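Local coordinates for putative peptidase M23 (Pseudomonas aeruginosa PAO1, PDB 2HSI), which probably acts as a zinc-dependent metalloendopeptidase of the M23 family, although its actual function has not been established, at residues L152-P157 with A195-K200; G182-V187 with H259-V264; I202-Y207 with S230-K235; G211-V216 with I223-H228. All coordinates share one frame; numbering follows the deposited sequence. Where two conformers were deposited one is given.

Contact 1 joins a loop after helix 127-141 to the lead-in of strand 199-207; the other contacts involve the strands of the metal-site sheet or its neighbour. Contact 1 opens first along the chain, and its segments alternate with those of contact 2; contact 3 falls between the two segments of contact 2 and itself encloses contact 4. Centres of contacts 3 and 4 lie about 7 Å apart, those of 2 and 4 about 10 Å. Strands 199-207, 213-219, 222-229, 260-266 and 183-185 adjoin successively in one antiparallel sheet, which carries the zinc at contact 2; contact 3 joins it to a small three-stranded sheet. The centre of contact 1 is about 14 Å from that of contact 2, and its Leu154, Pro157 and Pro196 pack on Trp262.

Contact 1: residues L152-P157 with A195-K200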
loop_
_atom_site.group_PDB
_atom_site.type_symbol
_atom_site.label_atom_id
_atom_site.label_comp_id
_atom_site.label_asym_id
_atom_site.label_seq_id
_atom_site.Cartn_x
_atom_site.Cartn_y
_atom_site.Cartn_z
ATOM N N LEU A 152 10.394 -4.009 -2.835
ATOM C CA LEU A 152 9.713 -2.720 -2.887
ATOM C C LEU A 152 9.181 -2.447 -4.277
ATOM O O LEU A 152 8.148 -1.794 -4.428
ATOM C CB LEU A 152 10.620 -1.581 -2.421
ATOM C CG LEU A 152 11.172 -1.590 -0.993
ATOM C CD1 LEU A 152 12.023 -0.336 -0.785
ATOM C CD2 LEU A 152 10.077 -1.681 0.057
ATOM N N MET A 153 9.885 -2.946 -5.291
ATOM C CA MET A 153 9.333 -2.981 -6.637
ATOM C C MET A 153 8.394 -4.173 -6.700
ATOM O O MET A 153 8.812 -5.323 -6.497
ATOM C CB MET A 153 10.414 -3.085 -7.714
ATOM C CG MET A 153 9.847 -2.978 -9.134
ATOM S SD MET A 153 11.050 -2.999 -10.483
ATOM C CE MET A 153 9.999 -2.555 -11.872
ATOM N N LEU A 154 7.129 -3.890 -6.981
ATOM C CA LEU A 154 6.064 -4.886 -6.898
ATOM C C LEU A 154 5.746 -5.501 -8.247
ATOM O O LEU A 154 5.872 -4.845 -9.285
ATOM C CB LEU A 154 4.799 -4.242 -6.318
ATOM C CG LEU A 154 4.892 -3.632 -4.921
ATOM C CD1 LEU A 154 3.554 -3.044 -4.488
ATOM C CD2 LEU A 154 5.383 -4.659 -3.921
ATOM N N ASP A 155 5.342 -6.770 -8.229
ATOM C CA ASP A 155 4.816 -7.403 -9.423
ATOM C C ASP A 155 3.394 -6.933 -9.634
ATOM O O ASP A 155 2.685 -6.645 -8.673
ATOM C CB ASP A 155 4.791 -8.921 -9.283
ATOM C CG ASP A 155 6.166 -9.532 -9.182
ATOM O OD1 ASP A 155 7.160 -8.899 -9.599
ATOM O OD2 ASP A 155 6.243 -10.671 -8.686
ATOM N N LYS A 156 2.985 -6.860 -10.896
ATOM C CA LYS A 156 1.575 -6.736 -11.235
ATOM C C LYS A 156 0.846 -7.943 -10.641
ATOM O O LYS A 156 1.317 -9.073 -10.772
ATOM C CB LYS A 156 1.380 -6.699 -12.750
ATOM C CG LYS A 156 1.838 -5.416 -13.408
ATOM C CD LYS A 156 1.837 -5.545 -14.920
ATOM C CE LYS A 156 0.428 -5.687 -15.457
ATOM N NZ LYS A 156 0.419 -5.846 -16.934
ATOM N N PRO A 157 -0.275 -7.698 -9.941
ATOM C CA PRO A 157 -1.050 -8.786 -9.347
ATOM C C PRO A 157 -1.839 -9.627 -10.352
ATOM O O PRO A 157 -2.226 -10.751 -10.030
ATOM C CB PRO A 157 -1.986 -8.072 -8.377
ATOM C CG PRO A 157 -2.062 -6.684 -8.852
ATOM C CD PRO A 157 -0.852 -6.376 -9.656
ATOM N N ALA A 195 0.026 -12.221 -5.142
ATOM C CA ALA A 195 0.663 -11.292 -4.194
ATOM C C ALA A 195 1.801 -10.533 -4.876
ATOM O O ALA A 195 2.722 -11.150 -5.418
ATOM C CB ALA A 195 1.176 -12.037 -2.981
ATOM N N PRO A 196 1.719 -9.190 -4.891
ATOM C CA PRO A 196 2.756 -8.332 -5.502
ATOM C C PRO A 196 4.113 -8.408 -4.791
ATOM O O PRO A 196 5.152 -8.154 -5.419
ATOM C CB PRO A 196 2.167 -6.916 -5.361
ATOM C CG PRO A 196 0.700 -7.112 -5.170
ATOM C CD PRO A 196 0.595 -8.387 -4.370
ATOM N N ALA A 197 4.077 -8.721 -3.494
ATOM C CA ALA A 197 5.245 -9.012 -2.655
ATOM C C ALA A 197 4.786 -10.008 -1.613
ATOM O O ALA A 197 3.579 -10.217 -1.454
ATOM C CB ALA A 197 5.745 -7.739 -1.955
ATOM N N ALA A 198 5.723 -10.587 -0.858
ATOM C CA ALA A 198 5.350 -11.488 0.245
ATOM C C ALA A 198 4.621 -10.716 1.335
ATOM O O ALA A 198 4.755 -9.499 1.444
ATOM C CB ALA A 198 6.570 -12.192 0.823
ATOM N N GLY A 199 3.832 -11.416 2.134
ATOM C CA GLY A 199 3.115 -10.755 3.220
ATOM C C GLY A 199 2.158 -11.644 3.965
ATOM O O GLY A 199 1.955 -12.801 3.594
ATOM N N LYS A 200 1.571 -11.094 5.024
ATOM C CA LYS A 200 0.608 -11.817 5.833
ATOM C C LYS A 200 -0.795 -11.268 5.547
ATOM O O LYS A 200 -0.985 -10.048 5.472
ATOM C CB LYS A 200 0.971 -11.681 7.321
ATOM C CG LYS A 200 0.058 -12.455 8.271
ATOM C CD LYS A 200 0.432 -12.210 9.732
ATOM C CE LYS A 200 1.782 -12.822 10.074
ATOM N NZ LYS A 200 1.928 -13.069 11.531
HETATM O O HOH W 1 3.495 -11.758 -8.412
#
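The carbonyl oxygen Pro196 O accepts two hydrogen bonds, one from Asp155 N across the contact and one from Asn151 ND2. The first, Asp155 N to Pro196 O, measures 3.1 Å and is nearly straight, with 167° at the hydrogen. The donor lies in the carbonyl plane, on a lone pair, at a C=O...N angle of 126°. A second polar link runs through water 1, which donates to Asp155 OD2 at 3.0 Å and to Ala195 O at 3.2 Å. The other carboxylate oxygen, Asp155 OD1, forms a salt bridge with Arg242, so both oxygens of the group are held. Neither segment is regular strand where they touch; one direct backbone bond joins the two loops, the second leading into strand 199-207 of the M23 sheet. Apolar contacts flank it. Leu154 CB meets Pro196 CB at 3.9 Å, and the branch Leu154 CD2 reaches Ala197 CB at 3.7 Å. Pro196 buries the largest area of any residue here: its CB lies 3.4 Å from Asp155 O, and its CG is 4.3 Å from Pro157 CB. Beneath the loops, Leu154, Pro157 and Pro196 all rest on Trp262 of strand 260-266, and both prolines also touch Phe226 of strand 222-229.

Contact 2: residues G182-V187 with H259-V264; sequences GLDFAV and HMHWNV. With ZN (zinc ion), chain C.
Asp184 and His259 approach the zinc ion with their side chains crossing at about a right angle, the carboxylate plane turned 74° from the imidazole plane. Asp184 OD1 lies at the edge of the His259 ring, in its plane, and binds the metal at 2.0 Å. His259 NE2 binds the zinc at a longer 2.4 Å and His261 ND1 at 2.1 Å; His180 supplies the fourth protein ligand. His261 points to the metal face of the strand, while His259, at its start, reaches the zinc with the end of its ring; together they form the HxH motif characteristic of M23 peptidases. A second-shell bond helps fix the His261 ring: NE2 donates to Asn263 OD1 at 2.8 Å, from a position 46° out of the carbonyl plane. The backbones pair antiparallel, with Leu183 N to Trp262 O at 2.9 Å and Trp262 N to Leu183 O at 3.1 Å. On the face opposite the metal, Phe185 and Met260 lie side by side pointing the same way, with Phe185 CB 3.8 Å from Met260 CG. The Phe185 and Trp262 rings meet edge to edge instead of stacking, Phe185 CE2 standing 3.7 Å from Trp262 CE3. Strand 260-266 is flanked by strand 183-185 and by strand 222-229. From the latter, Phe226 stacks with Trp262 and Ser224 OG hydrogen-bonds its NE1, while Pro273 and Ile277 of helix 273-277 also touch the indole.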
loop_
_atom_site.group_PDB
_atom_site.type_symbol
_atom_site.label_atom_id
_atom_site.label_comp_id
_atom_site.label_asym_id
_atom_site.label_seq_id
_atom_site.Cartn_x
_atom_site.Cartn_y
_atom_site.Cartn_z
ATOM N N GLY A 182 -7.263 3.565 -6.014
ATOM C CA GLY A 182 -6.344 2.508 -6.452
ATOM C C GLY A 182 -6.170 2.404 -7.954
ATOM O O GLY A 182 -6.472 3.343 -8.686
ATOM N N LEU A 183 -5.687 1.248 -8.405
ATOM C CA LEU A 183 -5.420 0.985 -9.817
ATOM C C LEU A 183 -6.259 -0.183 -10.344
ATOM O O LEU A 183 -6.316 -1.246 -9.723
ATOM C CB LEU A 183 -3.922 0.715 -10.025
ATOM C CG LEU A 183 -3.379 0.263 -11.386
ATOM C CD1 LEU A 183 -3.593 1.323 -12.469
ATOM C CD2 LEU A 183 -1.902 -0.112 -11.260
ATOM N N ASP A 184 -6.906 0.020 -11.491
ATOM C CA ASP A 184 -7.692 -1.041 -12.128
ATOM C C ASP A 184 -6.915 -1.767 -13.211
ATOM O O ASP A 184 -6.004 -1.201 -13.823
ATOM C CB ASP A 184 -8.982 -0.489 -12.733
ATOM C CG ASP A 184 -10.082 -0.333 -11.724
ATOM O OD1 ASP A 184 -9.846 -0.593 -10.521
ATOM O OD2 ASP A 184 -11.193 0.066 -12.128
ATOM N N PHE A 185 -7.296 -3.022 -13.440
ATOM C CA PHE A 185 -6.777 -3.816 -14.544
ATOM C C PHE A 185 -7.946 -4.384 -15.340
ATOM O O PHE A 185 -8.933 -4.852 -14.759
ATOM C CB PHE A 185 -5.894 -4.958 -14.045
ATOM C CG PHE A 185 -4.636 -4.506 -13.351
ATOM C CD1 PHE A 185 -3.446 -4.381 -14.058
ATOM C CD2 PHE A 185 -4.638 -4.224 -11.983
ATOM C CE1 PHE A 185 -2.274 -3.964 -13.422
ATOM C CE2 PHE A 185 -3.474 -3.806 -11.337
ATOM C CZ PHE A 185 -2.289 -3.674 -12.061
ATOM N N ALA A 186 -7.829 -4.318 -16.665
ATOM C CA ALA A 186 -8.815 -4.895 -17.574
ATOM C C ALA A 186 -8.563 -6.393 -17.735
ATOM O O ALA A 186 -7.816 -6.821 -18.621
ATOM C CB ALA A 186 -8.781 -4.183 -18.923
ATOM N N VAL A 187 -9.163 -7.174 -16.841
ATOM C CA VAL A 187 -9.078 -8.640 -16.863
ATOM C C VAL A 187 -10.462 -9.237 -16.576
ATOM O O VAL A 187 -11.258 -8.624 -15.857
ATOM C CB VAL A 187 -8.018 -9.211 -15.857
ATOM C CG1 VAL A 187 -6.595 -9.034 -16.379
ATOM C CG2 VAL A 187 -8.175 -8.608 -14.469
ATOM N N HIS A 259 -14.345 -6.232 -11.886
ATOM C CA HIS A 259 -13.603 -5.064 -11.428
ATOM C C HIS A 259 -12.415 -5.483 -10.553
ATOM O O HIS A 259 -12.529 -5.640 -9.334
ATOM C CB HIS A 259 -14.555 -4.079 -10.720
ATOM C CG HIS A 259 -13.898 -2.834 -10.197
ATOM N ND1 HIS A 259 -14.508 -2.010 -9.275
ATOM C CD2 HIS A 259 -12.692 -2.272 -10.458
ATOM C CE1 HIS A 259 -13.709 -0.999 -8.988
ATOM N NE2 HIS A 259 -12.598 -1.136 -9.690
ATOM N N MET A 260 -11.278 -5.667 -11.213
ATOM C CA MET A 260 -10.001 -5.906 -10.558
ATOM C C MET A 260 -9.455 -4.587 -9.981
ATOM O O MET A 260 -8.966 -3.735 -10.716
ATOM C CB MET A 260 -9.040 -6.524 -11.578
ATOM C CG MET A 260 -7.587 -6.644 -11.150
ATOM S SD MET A 260 -7.359 -7.495 -9.596
ATOM C CE MET A 260 -5.754 -6.844 -9.130
ATOM N N HIS A 261 -9.584 -4.416 -8.668
ATOM C CA HIS A 261 -9.126 -3.200 -7.991
ATOM C C HIS A 261 -8.010 -3.512 -6.996
ATOM O O HIS A 261 -8.156 -4.387 -6.139
ATOM C CB HIS A 261 -10.290 -2.479 -7.290
ATOM C CG HIS A 261 -9.905 -1.177 -6.649
ATOM N ND1 HIS A 261 -10.088 0.043 -7.263
ATOM C CD2 HIS A 261 -9.356 -0.905 -5.441
ATOM C CE1 HIS A 261 -9.661 1.008 -6.467
ATOM N NE2 HIS A 261 -9.209 0.457 -5.355
ATOM N N TRP A 262 -6.918 -2.760 -7.111
ATOM C CA TRP A 262 -5.735 -2.904 -6.256
ATOM C C TRP A 262 -5.389 -1.577 -5.578
ATOM O O TRP A 262 -5.139 -0.572 -6.260
ATOM C CB TRP A 262 -4.559 -3.409 -7.102
ATOM C CG TRP A 262 -3.206 -3.543 -6.400
ATOM C CD1 TRP A 262 -2.975 -3.855 -5.089
ATOM C CD2 TRP A 262 -1.914 -3.406 -7.008
ATOM N NE1 TRP A 262 -1.625 -3.919 -4.846
ATOM C CE2 TRP A 262 -0.952 -3.645 -6.006
ATOM C CE3 TRP A 262 -1.478 -3.098 -8.306
ATOM C CZ2 TRP A 262 0.426 -3.581 -6.254
ATOM C CZ3 TRP A 262 -0.109 -3.031 -8.553
ATOM C CH2 TRP A 262 0.828 -3.272 -7.527
ATOM N N ASN A 263 -5.405 -1.575 -4.243
ATOM C CA ASN A 263 -4.909 -0.445 -3.442
ATOM C C ASN A 263 -3.532 -0.744 -2.905
ATOM O O ASN A 263 -3.267 -1.879 -2.519
ATOM C CB ASN A 263 -5.822 -0.173 -2.241
ATOM C CG ASN A 263 -7.155 0.421 -2.636
ATOM O OD1 ASN A 263 -7.239 1.211 -3.572
ATOM N ND2 ASN A 263 -8.207 0.046 -1.921
ATOM N N VAL A 264 -2.666 0.272 -2.871
ATOM C CA VAL A 264 -1.389 0.193 -2.154
ATOM C C VAL A 264 -1.361 1.304 -1.117
ATOM O O VAL A 264 -1.635 2.461 -1.432
ATOM C CB VAL A 264 -0.155 0.306 -3.084
ATOM C CG1 VAL A 264 1.147 0.443 -2.261
ATOM C CG2 VAL A 264 -0.053 -0.903 -3.996
HETATM ZN ZN ZN C . -10.885 0.426 -9.180
#

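Contact 3: residues I202-Y207 with S230-K235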
loop_
_atom_site.group_PDB
_atom_site.type_symbol
_atom_site.label_atom_id
_atom_site.label_comp_id
_atom_site.label_asym_id
_atom_site.label_seq_id
_atom_site.Cartn_x
_atom_site.Cartn_y
_atom_site.Cartn_z
ATOM N N ILE A 202 -3.949 -9.981 6.637
ATOM C CA ILE A 202 -4.359 -9.358 7.896
ATOM C C ILE A 202 -5.847 -8.992 7.933
ATOM O O ILE A 202 -6.367 -8.587 8.984
ATOM C CB ILE A 202 -3.495 -8.115 8.244
ATOM C CG1 ILE A 202 -3.548 -7.070 7.121
ATOM C CG2 ILE A 202 -2.065 -8.561 8.567
ATOM C CD1 ILE A 202 -3.135 -5.640 7.537
ATOM N N LEU A 203 -6.526 -9.150 6.799
ATOM C CA LEU A 203 -7.981 -8.893 6.741
ATOM C C LEU A 203 -8.660 -9.564 5.549
ATOM O O LEU A 203 -8.160 -9.525 4.431
ATOM C CB LEU A 203 -8.290 -7.379 6.752
ATOM C CG LEU A 203 -9.761 -6.931 6.877
ATOM C CD1 LEU A 203 -10.439 -7.555 8.080
ATOM C CD2 LEU A 203 -9.897 -5.425 6.936
ATOM N N ILE A 204 -9.787 -10.213 5.826
ATOM C CA ILE A 204 -10.643 -10.810 4.812
ATOM C C ILE A 204 -12.057 -10.365 5.166
ATOM O O ILE A 204 -12.477 -10.465 6.313
ATOM C CB ILE A 204 -10.536 -12.356 4.794
ATOM C CG1 ILE A 204 -9.194 -12.790 4.204
ATOM C CG2 ILE A 204 -11.677 -12.998 3.974
ATOM C CD1 ILE A 204 -8.920 -14.297 4.340
ATOM N N GLY A 205 -12.764 -9.816 4.196
ATOM C CA GLY A 205 -14.140 -9.424 4.431
ATOM C C GLY A 205 -15.004 -9.655 3.216
ATOM O O GLY A 205 -14.509 -9.906 2.121
ATOM N N ASP A 206 -16.307 -9.606 3.443
ATOM C CA ASP A 206 -17.273 -9.578 2.359
ATOM C C ASP A 206 -18.135 -8.367 2.653
ATOM O O ASP A 206 -19.093 -8.427 3.428
ATOM C CB ASP A 206 -18.101 -10.864 2.285
ATOM C CG ASP A 206 -18.732 -11.084 0.906
ATOM O OD1 ASP A 206 -19.052 -10.101 0.201
ATOM O OD2 ASP A 206 -18.919 -12.257 0.519
ATOM N N TYR A 207 -17.757 -7.262 2.029
ATOM C CA TYR A 207 -18.273 -5.953 2.404
ATOM C C TYR A 207 -19.341 -5.448 1.464
ATOM O O TYR A 207 -19.396 -5.853 0.310
ATOM C CB TYR A 207 -17.118 -4.951 2.473
ATOM C CG TYR A 207 -16.035 -5.324 3.468
ATOM C CD1 TYR A 207 -16.358 -5.821 4.734
ATOM C CD2 TYR A 207 -14.690 -5.159 3.150
ATOM C CE1 TYR A 207 -15.374 -6.152 5.657
ATOM C CE2 TYR A 207 -13.700 -5.495 4.060
ATOM C CZ TYR A 207 -14.044 -5.980 5.309
ATOM O OH TYR A 207 -13.055 -6.307 6.207
ATOM N N SER A 230 -14.144 -12.705 -6.754
ATOM C CA SER A 230 -15.132 -13.773 -6.845
ATOM C C SER A 230 -14.820 -14.881 -5.824
ATOM O O SER A 230 -15.715 -15.555 -5.316
ATOM C CB SER A 230 -15.168 -14.337 -8.270
ATOM O OG SER A 230 -13.903 -14.880 -8.644
ATOM N N LYS A 231 -13.535 -15.035 -5.514
ATOM C CA LYS A 231 -13.027 -16.143 -4.730
ATOM C C LYS A 231 -11.807 -15.628 -3.972
ATOM O O LYS A 231 -11.004 -14.886 -4.538
ATOM C CB LYS A 231 -12.605 -17.262 -5.692
ATOM C CG LYS A 231 -13.153 -18.643 -5.409
ATOM C CD LYS A 231 -12.124 -19.496 -4.684
ATOM C CE LYS A 231 -12.355 -21.003 -4.844
ATOM N NZ LYS A 231 -12.434 -21.466 -6.255
ATOM N N ILE A 232 -11.704 -15.991 -2.691
ATOM C CA ILE A 232 -10.509 -15.760 -1.871
ATOM C C ILE A 232 -9.926 -17.127 -1.480
ATOM O O ILE A 232 -10.618 -17.944 -0.874
ATOM C CB ILE A 232 -10.827 -14.899 -0.602
ATOM C CG1 ILE A 232 -11.249 -13.475 -1.003
ATOM C CG2 ILE A 232 -9.625 -14.854 0.355
ATOM C CD1 ILE A 232 -11.839 -12.649 0.124
ATOM N N ASP A 233 -8.658 -17.359 -1.840
ATOM C CA ASP A 233 -7.999 -18.669 -1.713
ATOM C C ASP A 233 -7.102 -18.782 -0.488
ATOM O O ASP A 233 -6.541 -19.851 -0.213
ATOM C CB ASP A 233 -7.160 -18.968 -2.967
ATOM C CG ASP A 233 -8.012 -19.151 -4.208
ATOM O OD1 ASP A 233 -9.201 -19.462 -4.045
ATOM O OD2 ASP A 233 -7.506 -18.988 -5.333
ATOM N N VAL A 234 -6.964 -17.675 0.233
ATOM C CA VAL A 234 -6.116 -17.594 1.420
ATOM C C VAL A 234 -6.931 -17.479 2.714
ATOM O O VAL A 234 -8.128 -17.180 2.686
ATOM C CB VAL A 234 -5.116 -16.407 1.321
ATOM C CG1 VAL A 234 -4.050 -16.699 0.267
ATOM C CG2 VAL A 234 -5.859 -15.096 0.996
ATOM N N LYS A 235 -6.266 -17.712 3.844
ATOM C CA LYS A 235 -6.895 -17.629 5.164
ATOM C C LYS A 235 -6.332 -16.454 5.956
ATOM O O LYS A 235 -5.204 -16.019 5.714
ATOM C CB LYS A 235 -6.671 -18.923 5.953
ATOM C CG LYS A 235 -7.234 -20.171 5.283
ATOM C CD LYS A 235 -7.136 -21.387 6.192
ATOM C CE LYS A 235 -7.724 -22.619 5.525
ATOM N NZ LYS A 235 -7.030 -22.966 4.255
#
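Ile204 and Lys235 mark the nearest passage of the two backbones, yet their CA atoms remain 7.8 Å apart, too far for strand pairing. The segments run in roughly opposite directions and meet through side chains. This is an approach of two different antiparallel sheets of the M23 fold: strand 199-207 belongs to the large sheet that also holds the metal-site strands, and strand 231-232 is an outer member of a three-stranded sheet with 245-248 and 192-194. Ile204 and Ile232 both direct CB toward the other segment, and the two side chains pass alongside each other, running opposite ways. The exchange is reciprocal: Ile204 CG2, anti to its backbone N, is the branch that meets Ile232 CD1, at 3.9 Å, and Ile204 CD1 meets Ile232 CG2 at 4.1 Å. Ile232 also touches Lys212, and Val234 turns onto Leu246 of strand 245-248. On the large-sheet strand, Gly205 CA rests 3.5 Å above one face of the Tyr207 ring, offset toward its rim, while Tyr207 OH hydrogen-bonds Glu136 of helix 127-141. Gly205 O is the weaker neighbour of Ile232, 4.3 Å from CD1. The closest approach across the segments is that of the methyl Ile204 CD1, which comes to 3.4 Å from Val234 O and 3.7 Å from Lys235 C.

Contact 4: residues G211-V216 with I223-H228; sequences GKTVFV and ISMFCH
Met225 reaches the Phe215 ring because its CG stands anti to the backbone N (chi1 177°), while a bend at chi2 (-81°) turns SD aside. Met225 CG consequently lies over one face of the ring, 3.7 Å from the centroid and only 17° off the normal, a CH-pi contact shifted slightly toward the rim. The sulfur adds a more distant, oblique Met-aromatic contact, and Met225 CE continues to Thr213 CG2 at 3.8 Å. Ile223 CG2 approaches Phe215 CD1 at 4.0 Å. All this sits on an antiparallel beta hairpin whose register is set by two hydrogen-bonded pairs. Val214 N to Phe226 O spans 2.8 Å, with Phe226 N to Val214 O returning the bond, and Val216 N to Ser224 O spans 2.8 Å, with Ser224 N bonded to Val216 O. Phe215 and Met225 form the non-hydrogen-bonded pair between them, with CA atoms 4.4 Å apart. Beyond the pairing, Thr213 OG1 donates to Gly211 O at 2.8 Å from above the carbonyl plane, and its oxygen also meets Cys227 CB at 3.5 Å. Strand 199-207 borders one side of the hairpin and strand 260-266 the other. Helix 127-141 covers the face bearing Phe215 and Met225 through Gln137, Ala140 and Tyr141, and at the metal end of the sheet the His228 ring meets that of the zinc ligand His259.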
loop_
_atom_site.group_PDB
_atom_site.type_symbol
_atom_site.label_atom_id
_atom_site.label_comp_id
_atom_site.label_asym_id
_atom_site.label_seq_id
_atom_site.Cartn_x
_atom_site.Cartn_y
_atom_site.Cartn_z
ATOM N N GLY A 211 -17.181 -5.652 -1.657
ATOM C CA GLY A 211 -17.316 -7.095 -1.889
ATOM C C GLY A 211 -16.236 -7.912 -1.207
ATOM O O GLY A 211 -15.747 -7.531 -0.128
ATOM N N LYS A 212 -15.860 -9.033 -1.824
ATOM C CA LYS A 212 -14.828 -9.894 -1.239
ATOM C C LYS A 212 -13.490 -9.166 -1.285
ATOM O O LYS A 212 -12.998 -8.798 -2.351
ATOM C CB LYS A 212 -14.743 -11.266 -1.916
ATOM C CG LYS A 212 -16.035 -12.087 -1.831
ATOM C CD LYS A 212 -15.795 -13.530 -2.232
ATOM C CE LYS A 212 -17.104 -14.201 -2.628
ATOM N NZ LYS A 212 -18.171 -14.058 -1.603
ATOM N N THR A 213 -12.940 -8.935 -0.100
ATOM C CA THR A 213 -11.813 -8.027 0.065
ATOM C C THR A 213 -10.744 -8.746 0.838
ATOM O O THR A 213 -11.056 -9.439 1.797
ATOM C CB THR A 213 -12.245 -6.742 0.820
ATOM O OG1 THR A 213 -13.308 -6.110 0.103
ATOM C CG2 THR A 213 -11.079 -5.739 0.967
ATOM N N VAL A 214 -9.493 -8.598 0.399
ATOM C CA VAL A 214 -8.351 -9.169 1.097
ATOM C C VAL A 214 -7.227 -8.129 1.264
ATOM O O VAL A 214 -6.905 -7.415 0.327
ATOM C CB VAL A 214 -7.848 -10.494 0.415
ATOM C CG1 VAL A 214 -7.484 -10.294 -1.072
ATOM C CG2 VAL A 214 -6.690 -11.116 1.200
ATOM N N PHE A 215 -6.686 -8.029 2.474
ATOM C CA PHE A 215 -5.548 -7.156 2.771
ATOM C C PHE A 215 -4.309 -8.007 3.048
ATOM O O PHE A 215 -4.360 -8.921 3.874
ATOM C CB PHE A 215 -5.794 -6.334 4.037
ATOM C CG PHE A 215 -6.765 -5.187 3.881
ATOM C CD1 PHE A 215 -6.343 -3.889 4.114
ATOM C CD2 PHE A 215 -8.108 -5.405 3.602
ATOM C CE1 PHE A 215 -7.231 -2.825 4.038
ATOM C CE2 PHE A 215 -8.994 -4.341 3.506
ATOM C CZ PHE A 215 -8.554 -3.055 3.720
ATOM N N VAL A 216 -3.203 -7.673 2.381
ATOM C CA VAL A 216 -1.904 -8.323 2.580
ATOM C C VAL A 216 -0.866 -7.329 3.128
ATOM O O VAL A 216 -0.541 -6.311 2.487
ATOM C CB VAL A 216 -1.367 -8.956 1.272
ATOM C CG1 VAL A 216 -0.015 -9.617 1.506
ATOM C CG2 VAL A 216 -2.352 -9.975 0.713
ATOM N N ILE A 223 1.117 -2.032 2.522
ATOM C CA ILE A 223 -0.053 -2.933 2.481
ATOM C C ILE A 223 -0.720 -2.929 1.096
ATOM O O ILE A 223 -0.977 -1.855 0.526
ATOM C CB ILE A 223 -1.069 -2.547 3.611
ATOM C CG1 ILE A 223 -0.496 -2.897 5.005
ATOM C CG2 ILE A 223 -2.474 -3.208 3.403
ATOM C CD1 ILE A 223 -1.172 -2.211 6.172
ATOM N N SER A 224 -0.996 -4.120 0.556
ATOM C CA SER A 224 -1.860 -4.252 -0.624
ATOM C C SER A 224 -3.274 -4.650 -0.211
ATOM O O SER A 224 -3.465 -5.479 0.681
ATOM C CB SER A 224 -1.324 -5.283 -1.618
ATOM O OG SER A 224 -0.172 -4.800 -2.291
ATOM N N MET A 225 -4.256 -4.049 -0.867
ATOM C CA MET A 225 -5.650 -4.435 -0.687
ATOM C C MET A 225 -6.220 -4.789 -2.054
ATOM O O MET A 225 -5.895 -4.138 -3.058
ATOM C CB MET A 225 -6.443 -3.307 -0.013
ATOM C CG MET A 225 -7.953 -3.571 0.180
ATOM S SD MET A 225 -8.936 -3.257 -1.311
ATOM C CE MET A 225 -10.306 -2.329 -0.612
ATOM N N PHE A 226 -7.053 -5.831 -2.090
ATOM C CA PHE A 226 -7.765 -6.239 -3.308
ATOM C C PHE A 226 -9.220 -6.453 -2.980
ATOM O O PHE A 226 -9.534 -7.120 -2.005
ATOM C CB PHE A 226 -7.187 -7.534 -3.879
ATOM C CG PHE A 226 -5.735 -7.447 -4.191
ATOM C CD1 PHE A 226 -5.312 -6.969 -5.421
ATOM C CD2 PHE A 226 -4.786 -7.808 -3.245
ATOM C CE1 PHE A 226 -3.974 -6.867 -5.707
ATOM C CE2 PHE A 226 -3.434 -7.697 -3.532
ATOM C CZ PHE A 226 -3.032 -7.233 -4.762
ATOM N N CYS A 227 -10.109 -5.907 -3.803
ATOM C CA CYS A 227 -11.537 -6.031 -3.545
ATOM C C CYS A 227 -12.328 -6.454 -4.788
ATOM O O CYS A 227 -11.763 -6.571 -5.880
ATOM C CB CYS A 227 -12.087 -4.753 -2.923
ATOM S SG CYS A 227 -11.890 -3.294 -3.951
ATOM N N HIS A 228 -13.625 -6.701 -4.581
ATOM C CA HIS A 228 -14.560 -7.250 -5.586
ATOM C C HIS A 228 -14.206 -8.658 -6.074
ATOM O O HIS A 228 -14.597 -9.034 -7.163
ATOM C CB HIS A 228 -14.745 -6.313 -6.798
ATOM C CG HIS A 228 -15.032 -4.889 -6.434
ATOM N ND1 HIS A 228 -16.199 -4.500 -5.817
ATOM C CD2 HIS A 228 -14.301 -3.761 -6.604
ATOM C CE1 HIS A 228 -16.179 -3.192 -5.624
ATOM N NE2 HIS A 228 -15.038 -2.720 -6.093
#